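Local coordinates for tetratricopeptide repeat protein (Parabacteroides merdae ATCC 43184, PDB 4R7S) that is of unknown function but, as a helical tetratricopeptide repeat protein, probably serves as a scaffold for binding other proteins or peptides, at residues K28-K33 and Y41-N46; S66-H71 and T76-R81; E153-N158 and Y187-K192. All coordinates share one frame; numbering follows the deposited sequence.

Contact 1: residues K28-K33 and Y41-N46; sequences KAAMRK and YALLTN. With NO3 (nitrate ion), chain B.
Met31, a selenomethionine, reaches across from helix 20-33 and lays its far end on the side chain of Leu44 in helix 40-52. The two side chains meet at about a right angle: Met31 SE stands 3.6 Å from Leu44 CG, the branch point, and Met31 CE lies 3.7 Å from Leu44 CD2. The torsions account for this placement. Chi2 of Met31 is extended at -179°, which carries the selenium outward, and the bend at chi3 (52°) turns the terminal methyl over the leucine branches. Leu44 meets it with the end of its chain, although its CB does not point straight at the opposite helix.

Toward Leu43 the same residue behaves differently. Here the side chains run past each other in opposite directions, and the contact falls on the inner part of Met31, with its CG 4.0 Å from Leu43 CD1. That leucine methyl also touches Ala30 CB, at 4.1 Å, so one methyl group fits against two successive residues of the opposing helix.

The short segments run antiparallel, at 161°, with their axes 10.4 Å apart at closest approach, as expected for consecutive helices of a tetratricopeptide repeat. Helix 2-16 covers one flank, where Tyr4 and Ile8 pack on Leu43 and Leu7 on Ala30; Leu44 also touches Ser66 and Ala67 of helix 57-68.

At the far end of segment 28-33, Lys33 NZ donates a 3.2 Å hydrogen bond to O1 of a nitrate ion, probably from the crystallisation liquor, which takes no part in the helix pairing. Between these segments cohesion therefore probably rests on dispersion and shape, with a polarisable selenium fitted against branched leucines and no hydrogen bond between the two segments to fix their register.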
loop_
_atom_site.group_PDB
_atom_site.type_symbol
_atom_site.label_atom_id
_atom_site.label_comp_id
_atom_site.label_asym_id
_atom_site.label_seq_id
_atom_site.Cartn_x
_atom_site.Cartn_y
_atom_site.Cartn_z
ATOM N N LYS A 28 8.491 19.207 17.931
ATOM C CA LYS A 28 7.471 20.003 18.606
ATOM C C LYS A 28 8.110 21.123 19.389
ATOM O O LYS A 28 7.623 22.263 19.328
ATOM C CB LYS A 28 6.628 19.131 19.524
ATOM C CG LYS A 28 5.482 18.455 18.794
ATOM C CD LYS A 28 4.652 17.590 19.745
ATOM C CE LYS A 28 3.692 16.709 18.999
ATOM N NZ LYS A 28 3.160 15.637 19.864
ATOM N N ALA A 29 9.237 20.824 20.074
ATOM C CA ALA A 29 9.965 21.812 20.863
ATOM C C ALA A 29 10.589 22.880 19.957
ATOM O O ALA A 29 10.506 24.082 20.260
ATOM C CB ALA A 29 11.029 21.126 21.701
ATOM N N ALA A 30 11.193 22.454 18.838
ATOM C CA ALA A 30 11.782 23.387 17.890
ATOM C C ALA A 30 10.724 24.386 17.427
ATOM O O ALA A 30 10.952 25.594 17.527
ATOM C CB ALA A 30 12.379 22.644 16.707
HETATM N N MSE A 31 9.523 23.891 17.078
HETATM C CA MSE A 31 8.418 24.739 16.618
HETATM C C MSE A 31 7.808 25.655 17.692
HETATM O O MSE A 31 7.228 26.687 17.344
HETATM C CB MSE A 31 7.357 23.897 15.958
HETATM C CG MSE A 31 7.800 23.506 14.574
HETATM SE SE MSE A 31 6.513 22.484 13.661
HETATM C CE MSE A 31 4.892 23.739 13.933
ATOM N N ARG A 32 7.968 25.327 18.976
ATOM C CA ARG A 32 7.515 26.225 20.040
ATOM C C ARG A 32 8.529 27.331 20.212
ATOM O O ARG A 32 8.157 28.435 20.621
ATOM C CB ARG A 32 7.308 25.492 21.365
ATOM C CG ARG A 32 6.054 24.629 21.419
ATOM C CD ARG A 32 5.794 24.108 22.824
ATOM N NE ARG A 32 6.830 23.180 23.282
ATOM C CZ ARG A 32 6.764 21.858 23.159
ATOM N NH1 ARG A 32 5.704 21.286 22.593
ATOM N NH2 ARG A 32 7.750 21.095 23.613
ATOM N N LYS A 33 9.823 27.042 19.905
ATOM C CA LYS A 33 10.909 28.037 20.038
ATOM C C LYS A 33 10.787 29.106 18.942
ATOM O O LYS A 33 10.877 30.284 19.263
ATOM C CB LYS A 33 12.312 27.387 20.044
ATOM C CG LYS A 33 13.487 28.358 20.233
ATOM C CD LYS A 33 13.611 28.957 21.640
ATOM C CE LYS A 33 14.787 29.909 21.747
ATOM N NZ LYS A 33 14.867 30.576 23.078
ATOM N N TYR A 41 7.171 24.298 7.831
ATOM C CA TYR A 41 6.410 23.353 7.005
ATOM C C TYR A 41 7.267 22.067 6.754
ATOM O O TYR A 41 6.719 20.979 6.576
ATOM C CB TYR A 41 5.976 24.018 5.672
ATOM C CG TYR A 41 7.113 24.082 4.676
ATOM C CD1 TYR A 41 8.087 25.075 4.763
ATOM C CD2 TYR A 41 7.286 23.081 3.721
ATOM C CE1 TYR A 41 9.193 25.084 3.909
ATOM C CE2 TYR A 41 8.391 23.078 2.865
ATOM C CZ TYR A 41 9.335 24.089 2.954
ATOM O OH TYR A 41 10.411 24.097 2.103
ATOM N N ALA A 42 8.602 22.213 6.729
ATOM C CA ALA A 42 9.480 21.069 6.534
ATOM C C ALA A 42 9.517 20.234 7.794
ATOM O O ALA A 42 9.544 19.003 7.711
ATOM C CB ALA A 42 10.877 21.525 6.164
ATOM N N LEU A 43 9.491 20.897 8.956
ATOM C CA LEU A 43 9.513 20.226 10.243
ATOM C C LEU A 43 8.214 19.470 10.434
ATOM O O LEU A 43 8.244 18.323 10.892
ATOM C CB LEU A 43 9.749 21.223 11.394
ATOM C CG LEU A 43 11.090 21.953 11.403
ATOM C CD1 LEU A 43 11.314 22.649 12.754
ATOM C CD2 LEU A 43 12.238 20.990 11.082
ATOM N N LEU A 44 7.078 20.091 10.020
ATOM C CA LEU A 44 5.751 19.483 10.105
ATOM C C LEU A 44 5.663 18.244 9.210
ATOM O O LEU A 44 5.012 17.282 9.599
ATOM C CB LEU A 44 4.635 20.482 9.777
ATOM C CG LEU A 44 4.366 21.491 10.895
ATOM C CD1 LEU A 44 3.880 22.827 10.359
ATOM C CD2 LEU A 44 3.459 20.931 11.966
ATOM N N THR A 45 6.388 18.223 8.077
ATOM C CA THR A 45 6.393 17.072 7.162
ATOM C C THR A 45 7.053 15.885 7.866
ATOM O O THR A 45 6.424 14.823 7.932
ATOM C CB THR A 45 7.036 17.404 5.798
ATOM O OG1 THR A 45 6.497 18.627 5.297
ATOM C CG2 THR A 45 6.771 16.346 4.771
ATOM N N ASN A 46 8.285 16.087 8.425
ATOM C CA ASN A 46 9.059 15.096 9.193
ATOM C C ASN A 46 8.241 14.572 10.368
ATOM O O ASN A 46 8.139 13.360 10.541
ATOM C CB ASN A 46 10.370 15.702 9.731
ATOM C CG ASN A 46 11.378 16.179 8.707
ATOM O OD1 ASN A 46 11.531 15.606 7.612
ATOM N ND2 ASN A 46 12.146 17.209 9.100
HETATM N N NO3 B . 12.064 32.717 21.851
HETATM O O1 NO3 B . 12.341 32.540 23.026
HETATM O O2 NO3 B . 12.770 32.349 20.926
HETATM O O3 NO3 B . 10.941 33.357 21.554
#

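Contact 2: residues S66-H71 and T76-R81; sequences SALSGH and TILENR. With EDO (1,2-ethanediol), chain H.
Leu68, in the last turn of helix 57-68, inserts its two methyls among three side chains of helix 75-87. Its CD1 lies 3.8 Å from Ile77 CG2 and equally far from Leu78 CD2, so one methyl sits between two adjacent residues of the opposing helix. The other methyl, CD2, rests over one face of the Arg81 guanidinium, 3.4 Å from NH1 and displaced toward the rim of the group. With chi1 at -164°, Leu68 CG is anti to the backbone N, which directs the isobutyl group toward helix 75-87, between Ile77, Leu78 and Arg81. Beside it, Ala67 CB packs on Ile77 CD1 at 3.8 Å, and the same isoleucine methyl approaches Ala67 O.

The next shell fixes these groups. Arg81 NH1 forms a salt bridge with Asp97 of helix 91-104, while NH2 makes a weak hydrogen bond to Thr65; the salt bridge, helped by the weak bond, probably keeps the guanidinium where Leu68 CD2 can lie on its face. Leu78 is backed by Thr100 and Leu101, and Thr45 of helix 40-52 packs against both Ala67 and Ile77.

Past Leu68 the chain leaves the helix in a type I turn to His71, whose N bonds to Leu68 O at 2.8 Å. Within helix 75-87, Asn80 ND2 donates to Thr76 O at 2.7 Å, approaching from above the carbonyl plane, and this oxygen also accepts the bond from Asn80 N. A 1,2-ethanediol molecule, probably from the crystallisation liquor, bonds weakly to Asn80 OD1.

No hydrogen bond crosses between the segments, and their cohesion is chiefly apolar. The arginine's charge is directed to Asp97, leaving a flat face that an aliphatic methyl can cover; this probably lets a charged residue line an otherwise hydrophobic junction between successive helices of the tetratricopeptide repeat array.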
loop_
_atom_site.group_PDB
_atom_site.type_symbol
_atom_site.label_atom_id
_atom_site.label_comp_id
_atom_site.label_asym_id
_atom_site.label_seq_id
_atom_site.Cartn_x
_atom_site.Cartn_y
_atom_site.Cartn_z
ATOM N N SER A 66 -1.121 20.724 8.074
ATOM C CA SER A 66 -0.470 21.965 8.478
ATOM C C SER A 66 0.667 22.299 7.552
ATOM O O SER A 66 0.764 23.439 7.119
ATOM C CB SER A 66 0.044 21.858 9.910
ATOM O OG SER A 66 -1.023 21.639 10.818
ATOM N N ALA A 67 1.527 21.312 7.235
ATOM C CA ALA A 67 2.666 21.452 6.316
ATOM C C ALA A 67 2.199 21.900 4.924
ATOM O O ALA A 67 2.836 22.731 4.299
ATOM C CB ALA A 67 3.413 20.121 6.208
ATOM N N LEU A 68 1.091 21.329 4.447
ATOM C CA LEU A 68 0.537 21.590 3.125
ATOM C C LEU A 68 0.007 23.043 2.987
ATOM O O LEU A 68 0.158 23.639 1.915
ATOM C CB LEU A 68 -0.560 20.558 2.799
ATOM C CG LEU A 68 -0.968 20.460 1.336
ATOM C CD1 LEU A 68 0.185 20.004 0.452
ATOM C CD2 LEU A 68 -2.124 19.547 1.169
ATOM N N SER A 69 -0.540 23.601 4.080
ATOM C CA SER A 69 -1.122 24.946 4.213
ATOM C C SER A 69 -0.522 26.057 3.268
ATOM O O SER A 69 -1.277 26.671 2.487
ATOM C CB SER A 69 -1.029 25.418 5.657
ATOM O OG SER A 69 -1.781 26.605 5.827
ATOM N N GLY A 70 0.786 26.313 3.345
ATOM C CA GLY A 70 1.374 27.334 2.485
ATOM C C GLY A 70 2.096 26.783 1.278
ATOM O O GLY A 70 2.670 27.549 0.506
ATOM N N HIS A 71 2.097 25.439 1.127
ATOM C CA HIS A 71 2.824 24.711 0.091
ATOM C C HIS A 71 1.943 23.628 -0.528
ATOM O O HIS A 71 2.341 22.466 -0.586
ATOM C CB HIS A 71 4.098 24.096 0.718
ATOM C CG HIS A 71 4.907 25.087 1.496
ATOM N ND1 HIS A 71 4.506 25.518 2.748
ATOM C CD2 HIS A 71 6.030 25.752 1.142
ATOM C CE1 HIS A 71 5.392 26.428 3.113
ATOM N NE2 HIS A 71 6.341 26.584 2.190
ATOM N N THR A 76 6.168 15.902 -2.046
ATOM C CA THR A 76 6.416 15.093 -0.851
ATOM C C THR A 76 5.219 15.099 0.082
ATOM O O THR A 76 4.722 14.026 0.386
ATOM C CB THR A 76 7.687 15.521 -0.131
ATOM O OG1 THR A 76 8.775 15.388 -1.041
ATOM C CG2 THR A 76 7.970 14.669 1.101
ATOM N N ILE A 77 4.724 16.277 0.482
ATOM C CA ILE A 77 3.584 16.383 1.390
ATOM C C ILE A 77 2.335 15.707 0.771
ATOM O O ILE A 77 1.682 14.932 1.459
ATOM C CB ILE A 77 3.323 17.865 1.830
ATOM C CG1 ILE A 77 4.617 18.497 2.399
ATOM C CG2 ILE A 77 2.187 17.936 2.882
ATOM C CD1 ILE A 77 4.576 20.087 2.577
ATOM N N LEU A 78 2.056 15.940 -0.523
ATOM C CA LEU A 78 0.891 15.374 -1.198
ATOM C C LEU A 78 0.982 13.870 -1.295
ATOM O O LEU A 78 0.004 13.184 -1.009
ATOM C CB LEU A 78 0.700 15.993 -2.600
ATOM C CG LEU A 78 0.210 17.445 -2.617
ATOM C CD1 LEU A 78 0.373 18.037 -3.988
ATOM C CD2 LEU A 78 -1.241 17.559 -2.135
ATOM N N GLU A 79 2.161 13.358 -1.648
ATOM C CA GLU A 79 2.426 11.924 -1.763
ATOM C C GLU A 79 2.300 11.238 -0.393
ATOM O O GLU A 79 1.723 10.163 -0.317
ATOM C CB GLU A 79 3.819 11.699 -2.376
ATOM C CG GLU A 79 4.226 10.245 -2.520
ATOM C CD GLU A 79 5.685 10.024 -2.857
ATOM O OE1 GLU A 79 6.170 10.629 -3.840
ATOM O OE2 GLU A 79 6.332 9.203 -2.168
ATOM N N ASN A 80 2.785 11.866 0.682
ATOM C CA ASN A 80 2.704 11.250 2.001
ATOM C C ASN A 80 1.286 11.292 2.586
ATOM O O ASN A 80 0.821 10.276 3.109
ATOM C CB ASN A 80 3.729 11.874 2.956
ATOM C CG ASN A 80 5.113 11.342 2.673
ATOM O OD1 ASN A 80 5.496 10.247 3.084
ATOM N ND2 ASN A 80 5.847 12.025 1.855
ATOM N N ARG A 81 0.589 12.419 2.453
ATOM C CA ARG A 81 -0.781 12.577 2.965
ATOM C C ARG A 81 -1.768 11.726 2.137
ATOM O O ARG A 81 -2.688 11.136 2.709
ATOM C CB ARG A 81 -1.168 14.060 2.955
ATOM C CG ARG A 81 -2.365 14.474 3.799
ATOM C CD ARG A 81 -3.090 15.446 2.901
ATOM N NE ARG A 81 -3.751 16.554 3.563
ATOM C CZ ARG A 81 -4.506 17.450 2.934
ATOM N NH1 ARG A 81 -4.710 17.357 1.624
ATOM N NH2 ARG A 81 -5.064 18.446 3.609
HETATM C C1 EDO H . 9.631 10.516 4.302
HETATM O O1 EDO H . 8.816 9.475 3.749
HETATM C C2 EDO H . 8.879 11.882 4.299
HETATM O O2 EDO H . 9.046 12.543 5.552
#

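Contact 3: residues E153-N158 and Y187-K192; sequences EKMRGN and YFMMGK. With EDO (1,2-ethanediol), chain D.
Met189 and Lys154 meet where two helices of the tetratricopeptide repeat array, 178-189 and 143-156, end side by side. Each helix is closed by a Schellman motif at a glycine, Gly157 after the one and Gly191 after the other. Both glycines have positive phi, 92° and 87°, and the reversals are secured by bonds such as Asn158 N to Glu153 O and Lys192 N to Tyr187 O.

Met189, a selenomethionine, reaches across from helix 178-189 to Lys154. Its selenium lies against the aliphatic part of the lysine, with Met189 SE 3.6 Å from Lys154 CD, and the two chains cross at about a right angle. Extended chi2 (-175°) brings the selenium across. Met155, also selenomethionine, is folded at chi2, which brings its SE to 4.2 Å from Met189 SE, a looser apolar touch. Lys154 uses its methylenes for this contact, while its NZ forms a salt bridge with Asp185 and a weak bond to a 1,2-ethanediol molecule.

Around the first helix end, Arg156 holds Glu153 side-on: NE reaches OE1 at 3.0 Å and NH2 reaches OE2 at 3.1 Å. Asn158 ND2 binds OE1 at 2.9 Å from the opposite face of the carboxylate to Arg156 NE, so this oxygen is gripped from both faces.

The contact bridges two helices separated in sequence by helix 159-172, whose Ser162 touches Lys154 and whose Tyr159 touches Met190. Helix 125-138 packs on Met155 and Arg156 through Tyr125, whereas Phe188 leans on helix 211-223.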
loop_
_atom_site.group_PDB
_atom_site.type_symbol
_atom_site.label_atom_id
_atom_site.label_comp_id
_atom_site.label_asym_id
_atom_site.label_seq_id
_atom_site.Cartn_x
_atom_site.Cartn_y
_atom_site.Cartn_z
ATOM N N GLU A 153 -7.213 -6.089 -15.107
ATOM C CA GLU A 153 -7.844 -7.038 -16.027
ATOM C C GLU A 153 -8.578 -8.114 -15.290
ATOM O O GLU A 153 -9.699 -8.448 -15.677
ATOM C CB GLU A 153 -6.826 -7.639 -16.995
ATOM C CG GLU A 153 -6.338 -6.660 -18.055
ATOM C CD GLU A 153 -7.332 -5.928 -18.947
ATOM O OE1 GLU A 153 -8.561 -6.120 -18.803
ATOM O OE2 GLU A 153 -6.864 -5.151 -19.809
ATOM N N LYS A 154 -7.972 -8.639 -14.216
ATOM C CA LYS A 154 -8.598 -9.615 -13.329
ATOM C C LYS A 154 -9.898 -9.008 -12.719
ATOM O O LYS A 154 -10.949 -9.631 -12.781
ATOM C CB LYS A 154 -7.599 -9.996 -12.225
ATOM C CG LYS A 154 -8.244 -10.745 -11.052
ATOM C CD LYS A 154 -7.282 -10.991 -9.907
ATOM C CE LYS A 154 -7.272 -9.861 -8.909
ATOM N NZ LYS A 154 -6.174 -10.064 -7.942
HETATM N N MSE A 155 -9.831 -7.789 -12.157
HETATM C CA MSE A 155 -11.010 -7.151 -11.535
HETATM C C MSE A 155 -12.135 -6.834 -12.551
HETATM O O MSE A 155 -13.314 -6.813 -12.177
HETATM C CB MSE A 155 -10.606 -5.893 -10.778
HETATM C CG MSE A 155 -9.635 -6.159 -9.616
HETATM SE SE MSE A 155 -10.155 -7.528 -8.306
HETATM C CE MSE A 155 -12.063 -6.966 -7.985
ATOM N N ARG A 156 -11.762 -6.596 -13.824
ATOM C CA ARG A 156 -12.661 -6.350 -14.958
ATOM C C ARG A 156 -13.337 -7.636 -15.471
ATOM O O ARG A 156 -14.286 -7.569 -16.248
ATOM C CB ARG A 156 -11.830 -5.809 -16.113
ATOM C CG ARG A 156 -11.692 -4.360 -16.145
ATOM C CD ARG A 156 -11.819 -3.923 -17.565
ATOM N NE ARG A 156 -10.529 -3.888 -18.229
ATOM C CZ ARG A 156 -9.963 -2.780 -18.668
ATOM N NH1 ARG A 156 -10.567 -1.608 -18.504
ATOM N NH2 ARG A 156 -8.786 -2.831 -19.285
ATOM N N GLY A 157 -12.770 -8.780 -15.124
ATOM C CA GLY A 157 -13.226 -10.080 -15.606
ATOM C C GLY A 157 -12.515 -10.533 -16.875
ATOM O O GLY A 157 -12.942 -11.521 -17.477
ATOM N N ASN A 158 -11.422 -9.833 -17.310
ATOM C CA ASN A 158 -10.662 -10.256 -18.507
ATOM C C ASN A 158 -9.524 -11.125 -18.036
ATOM O O ASN A 158 -8.357 -10.745 -18.125
ATOM C CB ASN A 158 -10.169 -9.066 -19.384
ATOM C CG ASN A 158 -11.273 -8.188 -19.929
ATOM O OD1 ASN A 158 -12.451 -8.581 -20.030
ATOM N ND2 ASN A 158 -10.915 -6.965 -20.288
ATOM N N TYR A 187 -6.299 -17.168 -10.412
ATOM C CA TYR A 187 -6.798 -18.519 -10.640
ATOM C C TYR A 187 -7.987 -18.833 -9.719
ATOM O O TYR A 187 -8.973 -19.409 -10.181
ATOM C CB TYR A 187 -5.685 -19.544 -10.491
ATOM C CG TYR A 187 -4.694 -19.541 -11.640
ATOM C CD1 TYR A 187 -5.117 -19.330 -12.954
ATOM C CD2 TYR A 187 -3.353 -19.852 -11.430
ATOM C CE1 TYR A 187 -4.216 -19.374 -14.024
ATOM C CE2 TYR A 187 -2.444 -19.908 -12.492
ATOM C CZ TYR A 187 -2.878 -19.655 -13.786
ATOM O OH TYR A 187 -1.987 -19.715 -14.831
ATOM N N PHE A 188 -7.937 -18.371 -8.467
ATOM C CA PHE A 188 -9.045 -18.587 -7.544
ATOM C C PHE A 188 -10.273 -17.844 -8.045
ATOM O O PHE A 188 -11.341 -18.448 -8.118
ATOM C CB PHE A 188 -8.685 -18.163 -6.126
ATOM C CG PHE A 188 -9.845 -18.176 -5.157
ATOM C CD1 PHE A 188 -10.282 -19.362 -4.589
ATOM C CD2 PHE A 188 -10.449 -16.989 -4.753
ATOM C CE1 PHE A 188 -11.321 -19.370 -3.654
ATOM C CE2 PHE A 188 -11.503 -16.997 -3.842
ATOM C CZ PHE A 188 -11.931 -18.189 -3.293
HETATM N N MSE A 189 -10.119 -16.560 -8.443
HETATM C CA MSE A 189 -11.248 -15.788 -8.965
HETATM C C MSE A 189 -11.805 -16.379 -10.261
HETATM O O MSE A 189 -12.916 -16.041 -10.654
HETATM C CB MSE A 189 -10.866 -14.338 -9.194
HETATM C CG MSE A 189 -10.700 -13.571 -7.916
HETATM SE SE MSE A 189 -10.374 -11.685 -8.272
HETATM C CE MSE A 189 -12.193 -11.176 -9.084
HETATM N N MSE A 190 -11.034 -17.233 -10.921
HETATM C CA MSE A 190 -11.414 -17.883 -12.173
HETATM C C MSE A 190 -12.133 -19.214 -11.942
HETATM O O MSE A 190 -12.617 -19.801 -12.914
HETATM C CB MSE A 190 -10.152 -18.153 -13.034
HETATM C CG MSE A 190 -9.651 -16.950 -13.769
HETATM SE SE MSE A 190 -8.072 -17.408 -14.800
HETATM C CE MSE A 190 -8.992 -18.198 -16.383
ATOM N N GLY A 191 -12.120 -19.706 -10.693
ATOM C CA GLY A 191 -12.686 -20.993 -10.284
ATOM C C GLY A 191 -11.702 -22.133 -10.463
ATOM O O GLY A 191 -12.063 -23.300 -10.300
ATOM N N LYS A 192 -10.454 -21.810 -10.816
ATOM C CA LYS A 192 -9.376 -22.756 -11.066
ATOM C C LYS A 192 -8.582 -23.001 -9.775
ATOM O O LYS A 192 -7.391 -22.662 -9.664
ATOM C CB LYS A 192 -8.478 -22.240 -12.195
ATOM C CG LYS A 192 -9.159 -22.176 -13.566
ATOM C CD LYS A 192 -8.077 -22.078 -14.677
ATOM C CE LYS A 192 -8.625 -22.039 -16.092
ATOM N NZ LYS A 192 -9.220 -23.339 -16.532
HETATM C C1 EDO D . -4.870 -7.721 -5.519
HETATM O O1 EDO D . -6.042 -7.261 -6.182
HETATM C C2 EDO D . -3.645 -6.781 -5.782
HETATM O O2 EDO D . -3.824 -5.465 -5.265
#

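In the fold
From the N terminus, contact 1 comes first, closing the short loop between helices 20-33 and 40-52. Contact 2 then closes the turn between helices 57-68 and 75-87. The two are in series, neither nesting nor crossing, yet they adjoin in space: their centres are 14 Å apart, and the Tyr41 ring stacks on that of His71, joining four successive helices. Contact 3 also follows in series but spans a longer excursion, bringing helices 143-156 and 178-189 together around the intervening helix 159-172. Its centre lies 48 Å from contact 1 and 38 Å from contact 2, on the opposite side of the chain's centre, so it ties together a separate part of the helical array.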